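Local atomic coordinates of trehalose-6-phosphate phosphatase (Cryptococcus neoformans, PDB entry 5DX9), a protein that belongs to the HAD superfamily and joins a core domain built on a largely parallel beta-sheet to a smaller antiparallel-sheet domain, with magnesium bound. Residues A[15-26]-A[54-65]; A[104-112]-A[182-190]. One frame throughout, in Å; residues are numbered along the deposited sequence.

Contact 1. Residues A[15-26]-A[54-65]. Unlike the reference sequence in segment 15-26: N26 (reference Asp). With MG (magnesium ion), chain C; G6P (6-O-phosphono-alpha-D-glucopyranose), chain B.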
loop_
_atom_site.group_PDB
_atom_site.type_symbol
_atom_site.label_atom_id
_atom_site.label_comp_id
_atom_site.label_asym_id
_atom_site.label_seq_id
_atom_site.Cartn_x
_atom_site.Cartn_y
_atom_site.Cartn_z
ATOM N N TYR A 15 -4.068 -15.367 14.425
ATOM C CA TYR A 15 -4.789 -15.584 13.176
ATOM C C TYR A 15 -5.879 -16.635 13.347
ATOM O O TYR A 15 -6.978 -16.502 12.807
ATOM C CB TYR A 15 -3.820 -16.003 12.069
ATOM C CG TYR A 15 -4.459 -16.215 10.712
ATOM C CD1 TYR A 15 -4.403 -15.230 9.735
ATOM C CD2 TYR A 15 -5.109 -17.405 10.403
ATOM C CE1 TYR A 15 -4.979 -15.422 8.491
ATOM C CE2 TYR A 15 -5.689 -17.606 9.162
ATOM C CZ TYR A 15 -5.620 -16.611 8.211
ATOM O OH TYR A 15 -6.194 -16.803 6.975
ATOM N N LYS A 16 -5.566 -17.681 14.104
ATOM C CA LYS A 16 -6.505 -18.771 14.342
ATOM C C LYS A 16 -7.669 -18.342 15.235
ATOM O O LYS A 16 -8.796 -18.798 15.053
ATOM C CB LYS A 16 -5.774 -19.966 14.961
ATOM C CG LYS A 16 -4.819 -20.670 14.002
ATOM C CD LYS A 16 -3.645 -21.297 14.740
ATOM C CE LYS A 16 -4.108 -22.324 15.761
ATOM N NZ LYS A 16 -2.973 -22.827 16.589
ATOM N N LYS A 17 -7.392 -17.459 16.191
ATOM C CA LYS A 17 -8.403 -17.008 17.147
ATOM C C LYS A 17 -9.337 -15.929 16.596
ATOM O O LYS A 17 -10.411 -15.690 17.150
ATOM C CB LYS A 17 -7.735 -16.471 18.414
ATOM C CG LYS A 17 -7.201 -17.527 19.368
ATOM C CD LYS A 17 -6.630 -16.865 20.616
ATOM C CE LYS A 17 -6.054 -17.878 21.593
ATOM N NZ LYS A 17 -5.329 -17.204 22.710
ATOM N N ALA A 18 -8.922 -15.275 15.515
ATOM C CA ALA A 18 -9.622 -14.094 15.015
ATOM C C ALA A 18 -10.955 -14.416 14.340
ATOM O O ALA A 18 -11.100 -15.440 13.671
ATOM C CB ALA A 18 -8.723 -13.329 14.050
ATOM N N ASN A 19 -11.923 -13.522 14.520
ATOM C CA ASN A 19 -13.227 -13.647 13.878
ATOM C C ASN A 19 -13.235 -13.026 12.486
ATOM O O ASN A 19 -13.704 -13.638 11.527
ATOM C CB ASN A 19 -14.310 -13.003 14.744
ATOM C CG ASN A 19 -14.493 -13.715 16.072
ATOM O OD1 ASN A 19 -14.448 -14.947 16.140
ATOM N ND2 ASN A 19 -14.694 -12.943 17.136
ATOM N N LYS A 20 -12.715 -11.805 12.381
ATOM C CA LYS A 20 -12.593 -11.137 11.090
ATOM C C LYS A 20 -11.202 -10.537 10.919
ATOM O O LYS A 20 -10.745 -9.752 11.749
ATOM C CB LYS A 20 -13.660 -10.055 10.934
ATOM C CG LYS A 20 -13.912 -9.666 9.487
ATOM C CD LYS A 20 -15.394 -9.705 9.163
ATOM C CE LYS A 20 -15.632 -9.840 7.671
ATOM N NZ LYS A 20 -15.179 -11.171 7.170
ATOM N N ARG A 21 -10.536 -10.901 9.828
ATOM C CA ARG A 21 -9.140 -10.533 9.632
ATOM C C ARG A 21 -8.928 -9.612 8.428
ATOM O O ARG A 21 -9.332 -9.926 7.308
ATOM C CB ARG A 21 -8.295 -11.800 9.483
ATOM C CG ARG A 21 -8.433 -12.753 10.666
ATOM C CD ARG A 21 -7.521 -13.957 10.532
ATOM N NE ARG A 21 -7.990 -14.876 9.502
ATOM C CZ ARG A 21 -8.508 -16.074 9.749
ATOM N NH1 ARG A 21 -8.613 -16.511 10.997
ATOM N NH2 ARG A 21 -8.913 -16.840 8.743
ATOM N N LEU A 22 -8.297 -8.469 8.679
ATOM C CA LEU A 22 -7.923 -7.538 7.619
ATOM C C LEU A 22 -6.484 -7.805 7.189
ATOM O O LEU A 22 -5.548 -7.599 7.963
ATOM C CB LEU A 22 -8.091 -6.092 8.092
ATOM C CG LEU A 22 -8.065 -4.987 7.033
ATOM C CD1 LEU A 22 -9.108 -5.245 5.956
ATOM C CD2 LEU A 22 -8.291 -3.627 7.679
ATOM N N LEU A 23 -6.310 -8.279 5.959
ATOM C CA LEU A 23 -4.986 -8.649 5.472
ATOM C C LEU A 23 -4.553 -7.752 4.315
ATOM O O LEU A 23 -5.112 -7.816 3.219
ATOM C CB LEU A 23 -4.964 -10.118 5.043
ATOM C CG LEU A 23 -5.414 -11.137 6.093
ATOM C CD1 LEU A 23 -5.297 -12.567 5.553
ATOM C CD2 LEU A 23 -4.621 -10.966 7.383
ATOM N N LEU A 24 -3.541 -6.928 4.564
ATOM C CA LEU A 24 -3.130 -5.910 3.604
ATOM C C LEU A 24 -1.706 -6.131 3.112
ATOM O O LEU A 24 -0.759 -6.116 3.898
ATOM C CB LEU A 24 -3.266 -4.526 4.234
ATOM C CG LEU A 24 -4.643 -4.274 4.852
ATOM C CD1 LEU A 24 -4.668 -2.970 5.636
ATOM C CD2 LEU A 24 -5.725 -4.291 3.778
ATOM N N PHE A 25 -1.564 -6.334 1.806
ATOM C CA PHE A 25 -0.262 -6.605 1.204
ATOM C C PHE A 25 0.142 -5.578 0.155
ATOM O O PHE A 25 -0.580 -5.356 -0.821
ATOM C CB PHE A 25 -0.248 -7.987 0.549
ATOM C CG PHE A 25 -0.501 -9.118 1.500
ATOM C CD1 PHE A 25 0.552 -9.755 2.136
ATOM C CD2 PHE A 25 -1.793 -9.558 1.744
ATOM C CE1 PHE A 25 0.323 -10.802 3.002
ATOM C CE2 PHE A 25 -2.028 -10.603 2.609
ATOM C CZ PHE A 25 -0.972 -11.227 3.240
ATOM N N ASN A 26 1.306 -4.965 0.349
ATOM C CA ASN A 26 1.970 -4.245 -0.731
ATOM C C ASN A 26 2.397 -5.275 -1.763
ATOM O O ASN A 26 2.430 -6.470 -1.461
ATOM C CB ASN A 26 3.169 -3.447 -0.212
ATOM C CG ASN A 26 3.888 -2.680 -1.311
ATOM O OD1 ASN A 26 5.022 -2.991 -1.659
ATOM N ND2 ASN A 26 3.229 -1.673 -1.853
ATOM N N LEU A 54 -6.087 -17.317 1.107
ATOM C CA LEU A 54 -6.452 -16.269 2.052
ATOM C C LEU A 54 -7.774 -15.622 1.660
ATOM O O LEU A 54 -8.577 -15.265 2.518
ATOM C CB LEU A 54 -5.356 -15.204 2.134
ATOM C CG LEU A 54 -3.983 -15.619 2.663
ATOM C CD1 LEU A 54 -3.074 -14.403 2.775
ATOM C CD2 LEU A 54 -4.113 -16.320 4.004
ATOM N N CYS A 55 -7.989 -15.468 0.358
ATOM C CA CYS A 55 -9.231 -14.897 -0.150
ATOM C C CYS A 55 -10.386 -15.889 -0.021
ATOM O O CYS A 55 -11.534 -15.496 0.186
ATOM C CB CYS A 55 -9.066 -14.465 -1.608
ATOM S SG CYS A 55 -7.939 -13.071 -1.849
ATOM N N LYS A 56 -10.067 -17.175 -0.141
ATOM C CA LYS A 56 -11.054 -18.246 -0.022
ATOM C C LYS A 56 -11.752 -18.235 1.337
ATOM O O LYS A 56 -12.906 -18.647 1.455
ATOM C CB LYS A 56 -10.384 -19.602 -0.257
ATOM C CG LYS A 56 -11.255 -20.813 0.056
ATOM C CD LYS A 56 -12.123 -21.217 -1.131
ATOM C CE LYS A 56 -12.980 -22.438 -0.800
ATOM N NZ LYS A 56 -12.161 -23.636 -0.441
ATOM N N ASP A 57 -11.049 -17.759 2.360
ATOM C CA ASP A 57 -11.615 -17.670 3.702
ATOM C C ASP A 57 -12.526 -16.453 3.826
ATOM O O ASP A 57 -12.089 -15.318 3.638
ATOM C CB ASP A 57 -10.502 -17.609 4.753
ATOM C CG ASP A 57 -11.025 -17.706 6.178
ATOM O OD1 ASP A 57 -12.249 -17.569 6.396
ATOM O OD2 ASP A 57 -10.201 -17.912 7.093
ATOM N N PRO A 58 -13.806 -16.691 4.145
ATOM C CA PRO A 58 -14.784 -15.620 4.371
ATOM C C PRO A 58 -14.429 -14.752 5.576
ATOM O O PRO A 58 -14.926 -13.635 5.698
ATOM C CB PRO A 58 -16.090 -16.385 4.616
ATOM C CG PRO A 58 -15.875 -17.724 3.985
ATOM C CD PRO A 58 -14.425 -18.025 4.192
ATOM N N LYS A 59 -13.580 -15.272 6.457
ATOM C CA LYS A 59 -13.151 -14.534 7.641
ATOM C C LYS A 59 -12.178 -13.415 7.271
ATOM O O LYS A 59 -11.984 -12.466 8.032
ATOM C CB LYS A 59 -12.508 -15.486 8.655
ATOM C CG LYS A 59 -13.508 -16.320 9.445
ATOM C CD LYS A 59 -12.840 -17.489 10.157
ATOM C CE LYS A 59 -13.054 -18.798 9.401
ATOM N NZ LYS A 59 -12.466 -19.970 10.118
ATOM N N ASN A 60 -11.583 -13.531 6.089
ATOM C CA ASN A 60 -10.570 -12.581 5.641
ATOM C C ASN A 60 -11.100 -11.491 4.712
ATOM O O ASN A 60 -11.946 -11.741 3.853
ATOM C CB ASN A 60 -9.434 -13.324 4.935
ATOM C CG ASN A 60 -8.608 -14.160 5.887
ATOM O OD1 ASN A 60 -8.531 -13.868 7.078
ATOM N ND2 ASN A 60 -7.981 -15.206 5.364
ATOM N N VAL A 61 -10.597 -10.276 4.903
ATOM C CA VAL A 61 -10.759 -9.208 3.920
ATOM C C VAL A 61 -9.383 -8.855 3.378
ATOM O O VAL A 61 -8.572 -8.248 4.076
ATOM C CB VAL A 61 -11.425 -7.963 4.512
ATOM C CG1 VAL A 61 -11.247 -6.774 3.577
ATOM C CG2 VAL A 61 -12.896 -8.232 4.773
ATOM N N VAL A 62 -9.123 -9.248 2.137
ATOM C CA VAL A 62 -7.780 -9.171 1.579
ATOM C C VAL A 62 -7.657 -8.096 0.500
ATOM O O VAL A 62 -8.452 -8.043 -0.438
ATOM C CB VAL A 62 -7.357 -10.523 0.987
ATOM C CG1 VAL A 62 -5.868 -10.530 0.687
ATOM C CG2 VAL A 62 -7.720 -11.649 1.946
ATOM N N TYR A 63 -6.646 -7.247 0.645
ATOM C CA TYR A 63 -6.398 -6.167 -0.299
ATOM C C TYR A 63 -4.933 -6.112 -0.693
ATOM O O TYR A 63 -4.052 -6.434 0.105
ATOM C CB TYR A 63 -6.800 -4.815 0.297
ATOM C CG TYR A 63 -8.235 -4.402 0.064
ATOM C CD1 TYR A 63 -8.551 -3.426 -0.872
ATOM C CD2 TYR A 63 -9.271 -4.972 0.790
ATOM C CE1 TYR A 63 -9.858 -3.034 -1.083
ATOM C CE2 TYR A 63 -10.583 -4.588 0.584
ATOM C CZ TYR A 63 -10.872 -3.618 -0.353
ATOM O OH TYR A 63 -12.177 -3.228 -0.563
ATOM N N LEU A 64 -4.678 -5.705 -1.929
ATOM C CA LEU A 64 -3.351 -5.259 -2.317
ATOM C C LEU A 64 -3.366 -3.737 -2.322
ATOM O O LEU A 64 -4.288 -3.124 -2.859
ATOM C CB LEU A 64 -2.951 -5.804 -3.689
ATOM C CG LEU A 64 -2.888 -7.324 -3.845
ATOM C CD1 LEU A 64 -2.278 -7.688 -5.190
ATOM C CD2 LEU A 64 -2.103 -7.957 -2.710
ATOM N N ILE A 65 -2.366 -3.129 -1.697
ATOM C CA ILE A 65 -2.246 -1.678 -1.690
ATOM C C ILE A 65 -0.912 -1.310 -2.312
ATOM O O ILE A 65 0.144 -1.523 -1.716
ATOM C CB ILE A 65 -2.366 -1.095 -0.270
ATOM C CG1 ILE A 65 -3.694 -1.528 0.358
ATOM C CG2 ILE A 65 -2.258 0.422 -0.301
ATOM C CD1 ILE A 65 -3.982 -0.891 1.701
HETATM MG MG MG C . 6.541 -1.923 -2.605
HETATM C C1 G6P B . 7.056 -0.305 -9.282
HETATM C C2 G6P B . 6.143 0.324 -10.327
HETATM C C3 G6P B . 6.064 1.829 -10.168
HETATM C C4 G6P B . 5.547 2.183 -8.788
HETATM C C5 G6P B . 6.180 1.385 -7.632
HETATM C C6 G6P B . 5.168 1.126 -6.499
HETATM O O1 G6P B . 8.432 0.021 -9.487
HETATM O O2 G6P B . 6.621 -0.016 -11.627
HETATM O O3 G6P B . 5.139 2.382 -11.113
HETATM O O4 G6P B . 5.787 3.591 -8.659
HETATM O O5 G6P B . 6.654 0.070 -7.964
HETATM O O6 G6P B . 4.874 -0.287 -6.367
HETATM P P G6P B . 4.380 -0.924 -4.952
HETATM O O1P G6P B . 3.419 -2.201 -5.138
HETATM O O2P G6P B . 5.571 -1.364 -4.191
HETATM O O3P G6P B . 3.616 0.249 -4.159
HETATM O O HOH W 1 8.472 -1.410 -3.235
HETATM O O HOH W 2 5.793 -0.241 -1.698
#
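The R21 guanidinium lies between K59, whose CB rests over the rim of one face, and the Y15 ring, whose CE2 is centred on the opposite face. At its edge, R21 NE donates to N60 OD1 (2.7 Å), meeting a lone pair of that oxygen in its carbonyl plane. NH2 faces the D57 carboxylate, a salt bridge whose modelled geometry is doubtful. The N60 amide is gripped at its other end too: ND2 donates almost straight to Y15 OH (2.9 Å, 174°) and also to L54 O (2.9 Å), both within the amide plane, which fixes its rotation.

Beyond this polar end, strands 21-25 and 60-65 run parallel, 16° apart, with backbone bonds alternating from R21 N to K59 O through to I65 N to F25 O. L54 CD1 meets the F25 ring at CZ (3.8 Å), while L24 CD2 lies beside Y63 CB (3.7 Å). At the C-terminal ends N26, which differs from the reference sequence, places CG anti to the backbone N (chi1 -180°); OD1 binds magnesium, whereas ND2 bonds both I65 O (3.1 Å) and G6P O3P.

Strands 21-25 and 60-65, joined by helix 45-56, form a beta-alpha-beta unit. Helix 291-306 packs near Y15, L54 and F25, helix 190-200 meets L24 and Y63, and strand 206-211 continues the sheet beside strand 21-25.

Contact 2. Residues A[104-112]-A[182-190]; sequences MTEALDMSW and EVRPLAVNK. With G6P (6-O-phosphono-alpha-D-glucopyranose), chain B.
L108 and P185 meet where two type I turns, T105 to L108 and P185 to V188, come together without any hydrogen bond between the segments, the CA atoms of M110 and P185 standing 7.4 Å apart. How such a joint can rest on side-chain shape is plain from its apolar contacts. The two methyls of L108 divide the work: CD2 touches A187 CB (3.8 Å), and CD1 fits against V188 CG1 and P185 CB, the leucine side chain lying roughly perpendicular to the proline. From the selenomethionine M110, bent at chi2 and chi3, the SE atom arrives over P185 CG at 3.8 Å. W112 holds its CG between the backbone N and the carbonyl carbon (chi1 57°), and the indole and the V183 side chain run alongside each other, pointing opposite ways. Its benzo carbons do the touching: CZ3 on V183 CG1 (3.6 Å), CH2 near V183 O (3.5 Å) and CZ2 near P185 CD (4.0 Å).

Pointing away from this interface, R184 turns back on its own chain, where NH1 donates to P185 O (3.0 Å, 155°) within the guanidinium plane. On either side of the contact in sequence, E182 OE2 accepts from G6P O4 (2.6 Å) and K190 NZ donates to G6P O3P.

Here the loop leading from strand 102-103 to helix 112-125 packs on the end of strand 180-185 and the turn that follows it toward helix 190-200. Paired passages of this kind, outward and back, are consistent with the inserted cap domain of capped HAD proteins, whose ligand pocket lies between cap and core.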
loop_
_atom_site.group_PDB
_atom_site.type_symbol
_atom_site.label_atom_id
_atom_site.label_comp_id
_atom_site.label_asym_id
_atom_site.label_seq_id
_atom_site.Cartn_x
_atom_site.Cartn_y
_atom_site.Cartn_z
HETATM N N MSE A 104 -10.543 7.831 -6.708
HETATM C CA MSE A 104 -10.462 8.635 -5.496
HETATM C C MSE A 104 -10.013 10.066 -5.799
HETATM O O MSE A 104 -9.937 10.907 -4.899
HETATM C CB MSE A 104 -9.495 7.982 -4.503
HETATM C CG MSE A 104 -9.982 7.928 -3.064
HETATM SE SE MSE A 104 -11.567 6.816 -2.851
HETATM C CE MSE A 104 -11.190 5.487 -4.225
ATOM N N THR A 105 -9.728 10.342 -7.068
ATOM C CA THR A 105 -9.095 11.600 -7.456
ATOM C C THR A 105 -10.002 12.554 -8.234
ATOM O O THR A 105 -9.578 13.651 -8.597
ATOM C CB THR A 105 -7.843 11.338 -8.314
ATOM O OG1 THR A 105 -8.236 10.785 -9.576
ATOM C CG2 THR A 105 -6.903 10.369 -7.607
ATOM N N GLU A 106 -11.241 12.139 -8.486
ATOM C CA GLU A 106 -12.167 12.926 -9.299
ATOM C C GLU A 106 -12.282 14.380 -8.845
ATOM O O GLU A 106 -12.360 15.288 -9.672
ATOM C CB GLU A 106 -13.555 12.282 -9.297
ATOM C CG GLU A 106 -13.775 11.270 -10.408
ATOM C CD GLU A 106 -14.866 11.695 -11.374
ATOM O OE1 GLU A 106 -15.370 12.832 -11.243
ATOM O OE2 GLU A 106 -15.222 10.890 -12.262
ATOM N N ALA A 107 -12.277 14.594 -7.534
ATOM C CA ALA A 107 -12.458 15.931 -6.976
ATOM C C ALA A 107 -11.139 16.684 -6.811
ATOM O O ALA A 107 -11.101 17.760 -6.210
ATOM C CB ALA A 107 -13.180 15.843 -5.638
ATOM N N LEU A 108 -10.060 16.125 -7.348
ATOM C CA LEU A 108 -8.738 16.719 -7.180
ATOM C C LEU A 108 -8.243 17.395 -8.459
ATOM O O LEU A 108 -8.625 17.014 -9.567
ATOM C CB LEU A 108 -7.735 15.656 -6.729
ATOM C CG LEU A 108 -8.087 14.910 -5.441
ATOM C CD1 LEU A 108 -7.098 13.784 -5.182
ATOM C CD2 LEU A 108 -8.129 15.873 -4.266
ATOM N N ASP A 109 -7.389 18.400 -8.290
ATOM C CA ASP A 109 -6.790 19.117 -9.410
ATOM C C ASP A 109 -5.647 18.299 -10.009
ATOM O O ASP A 109 -4.609 18.110 -9.375
ATOM C CB ASP A 109 -6.292 20.492 -8.952
ATOM C CG ASP A 109 -5.556 21.247 -10.045
ATOM O OD1 ASP A 109 -5.851 21.015 -11.238
ATOM O OD2 ASP A 109 -4.681 22.075 -9.708
HETATM N N MSE A 110 -5.843 17.818 -11.233
HETATM C CA MSE A 110 -4.881 16.913 -11.857
HETATM C C MSE A 110 -4.137 17.552 -13.029
HETATM O O MSE A 110 -3.515 16.854 -13.835
HETATM C CB MSE A 110 -5.591 15.640 -12.328
HETATM C CG MSE A 110 -6.331 14.894 -11.222
HETATM SE SE MSE A 110 -5.127 14.055 -9.926
HETATM C CE MSE A 110 -4.358 12.688 -11.088
ATOM N N SER A 111 -4.188 18.876 -13.116
ATOM C CA SER A 111 -3.580 19.587 -14.240
ATOM C C SER A 111 -2.052 19.508 -14.231
ATOM O O SER A 111 -1.394 19.931 -15.185
ATOM C CB SER A 111 -4.024 21.051 -14.241
ATOM O OG SER A 111 -3.722 21.675 -13.007
ATOM N N TRP A 112 -1.496 18.952 -13.159
ATOM C CA TRP A 112 -0.050 18.868 -12.993
ATOM C C TRP A 112 0.589 17.756 -13.827
ATOM O O TRP A 112 1.808 17.723 -13.996
ATOM C CB TRP A 112 0.297 18.659 -11.512
ATOM C CG TRP A 112 -0.348 17.433 -10.899
ATOM C CD1 TRP A 112 -1.487 17.395 -10.140
ATOM C CD2 TRP A 112 0.110 16.076 -10.997
ATOM N NE1 TRP A 112 -1.764 16.101 -9.764
ATOM C CE2 TRP A 112 -0.799 15.273 -10.274
ATOM C CE3 TRP A 112 1.201 15.461 -11.625
ATOM C CZ2 TRP A 112 -0.653 13.889 -10.164
ATOM C CZ3 TRP A 112 1.343 14.085 -11.515
ATOM C CH2 TRP A 112 0.421 13.316 -10.786
ATOM N N GLU A 182 8.577 9.331 -8.507
ATOM C CA GLU A 182 7.151 9.280 -8.797
ATOM C C GLU A 182 6.435 10.516 -8.271
ATOM O O GLU A 182 6.773 11.040 -7.212
ATOM C CB GLU A 182 6.525 8.021 -8.202
ATOM C CG GLU A 182 5.114 7.752 -8.697
ATOM C CD GLU A 182 4.578 6.416 -8.226
ATOM O OE1 GLU A 182 3.516 5.986 -8.734
ATOM O OE2 GLU A 182 5.221 5.796 -7.350
ATOM N N VAL A 183 5.454 10.990 -9.025
ATOM C CA VAL A 183 4.638 12.110 -8.579
ATOM C C VAL A 183 3.202 11.640 -8.473
ATOM O O VAL A 183 2.675 11.030 -9.403
ATOM C CB VAL A 183 4.727 13.314 -9.534
ATOM C CG1 VAL A 183 3.913 14.477 -8.986
ATOM C CG2 VAL A 183 6.175 13.722 -9.742
ATOM N N ARG A 184 2.581 11.905 -7.330
ATOM C CA ARG A 184 1.197 11.509 -7.092
ATOM C C ARG A 184 0.398 12.695 -6.595
ATOM O O ARG A 184 0.969 13.708 -6.202
ATOM C CB ARG A 184 1.113 10.374 -6.068
ATOM C CG ARG A 184 1.494 10.792 -4.651
ATOM C CD ARG A 184 0.893 9.855 -3.613
ATOM N NE ARG A 184 1.587 9.946 -2.333
ATOM C CZ ARG A 184 1.370 10.888 -1.419
ATOM N NH1 ARG A 184 0.472 11.844 -1.633
ATOM N NH2 ARG A 184 2.059 10.878 -0.287
ATOM N N PRO A 185 -0.935 12.569 -6.610
ATOM C CA PRO A 185 -1.781 13.598 -6.009
ATOM C C PRO A 185 -1.468 13.709 -4.526
ATOM O O PRO A 185 -1.260 12.688 -3.867
ATOM C CB PRO A 185 -3.201 13.077 -6.248
ATOM C CG PRO A 185 -3.073 12.105 -7.377
ATOM C CD PRO A 185 -1.724 11.475 -7.197
ATOM N N LEU A 186 -1.422 14.934 -4.014
ATOM C CA LEU A 186 -1.042 15.170 -2.629
ATOM C C LEU A 186 -2.030 14.562 -1.643
ATOM O O LEU A 186 -1.641 14.125 -0.561
ATOM C CB LEU A 186 -0.914 16.671 -2.361
ATOM C CG LEU A 186 -0.635 17.054 -0.905
ATOM C CD1 LEU A 186 0.733 16.542 -0.467
ATOM C CD2 LEU A 186 -0.746 18.563 -0.706
ATOM N N ALA A 187 -3.303 14.526 -2.025
ATOM C CA ALA A 187 -4.375 14.210 -1.085
ATOM C C ALA A 187 -4.666 12.715 -0.957
ATOM O O ALA A 187 -5.553 12.315 -0.204
ATOM C CB ALA A 187 -5.644 14.955 -1.483
ATOM N N VAL A 188 -3.926 11.886 -1.686
ATOM C CA VAL A 188 -4.094 10.443 -1.563
ATOM C C VAL A 188 -2.804 9.764 -1.122
ATOM O O VAL A 188 -1.705 10.218 -1.440
ATOM C CB VAL A 188 -4.556 9.804 -2.884
ATOM C CG1 VAL A 188 -5.826 10.480 -3.382
ATOM C CG2 VAL A 188 -3.445 9.872 -3.928
ATOM N N ASN A 189 -2.952 8.678 -0.371
ATOM C CA ASN A 189 -1.828 7.821 -0.022
ATOM C C ASN A 189 -2.330 6.464 0.440
ATOM O O ASN A 189 -3.528 6.272 0.658
ATOM C CB ASN A 189 -0.944 8.465 1.054
ATOM C CG ASN A 189 -1.708 8.809 2.320
ATOM O OD1 ASN A 189 -2.043 7.930 3.115
ATOM N ND2 ASN A 189 -1.966 10.096 2.526
ATOM N N LYS A 190 -1.412 5.517 0.578
ATOM C CA LYS A 190 -1.775 4.168 0.980
ATOM C C LYS A 190 -2.375 4.141 2.382
ATOM O O LYS A 190 -3.131 3.232 2.723
ATOM C CB LYS A 190 -0.555 3.255 0.916
ATOM C CG LYS A 190 0.028 3.090 -0.475
ATOM C CD LYS A 190 1.368 2.398 -0.384
ATOM C CE LYS A 190 1.939 2.095 -1.753
ATOM N NZ LYS A 190 3.357 1.630 -1.682
HETATM C C1 G6P B . 7.056 -0.305 -9.282
HETATM C C2 G6P B . 6.143 0.324 -10.327
HETATM C C3 G6P B . 6.064 1.829 -10.168
HETATM C C4 G6P B . 5.547 2.183 -8.788
HETATM C C5 G6P B . 6.180 1.385 -7.632
HETATM C C6 G6P B . 5.168 1.126 -6.499
HETATM O O1 G6P B . 8.432 0.021 -9.487
HETATM O O2 G6P B . 6.621 -0.016 -11.627
HETATM O O3 G6P B . 5.139 2.382 -11.113
HETATM O O4 G6P B . 5.787 3.591 -8.659
HETATM O O5 G6P B . 6.654 0.070 -7.964
HETATM O O6 G6P B . 4.874 -0.287 -6.367
HETATM P P G6P B . 4.380 -0.924 -4.952
HETATM O O1P G6P B . 3.419 -2.201 -5.138
HETATM O O2P G6P B . 5.571 -1.364 -4.191
HETATM O O3P G6P B . 3.616 0.249 -4.159
#

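Overall arrangement
Read from the N terminus, the chain shows how local closures build a two-domain protein. Contact 1 closes first: after strand 21-25 the chain crosses over by helix 45-56 and returns as strand 60-65, its neighbour in the mixed core sheet. The chain then runs outward along that sheet to strand 102-103. Contact 2 closes a longer excursion, with helices 112-125 and 148-166 and three strands of the antiparallel sheet; it joins the loop between strand 102-103 and helix 112-125 to the end of the fourth, 180-185, ahead of helix 190-200. The contacts are in series, neither nested nor crossed. Their centres lie about 28 Å apart, yet N26 and I65 pack against K190, and both contacts reach G6P.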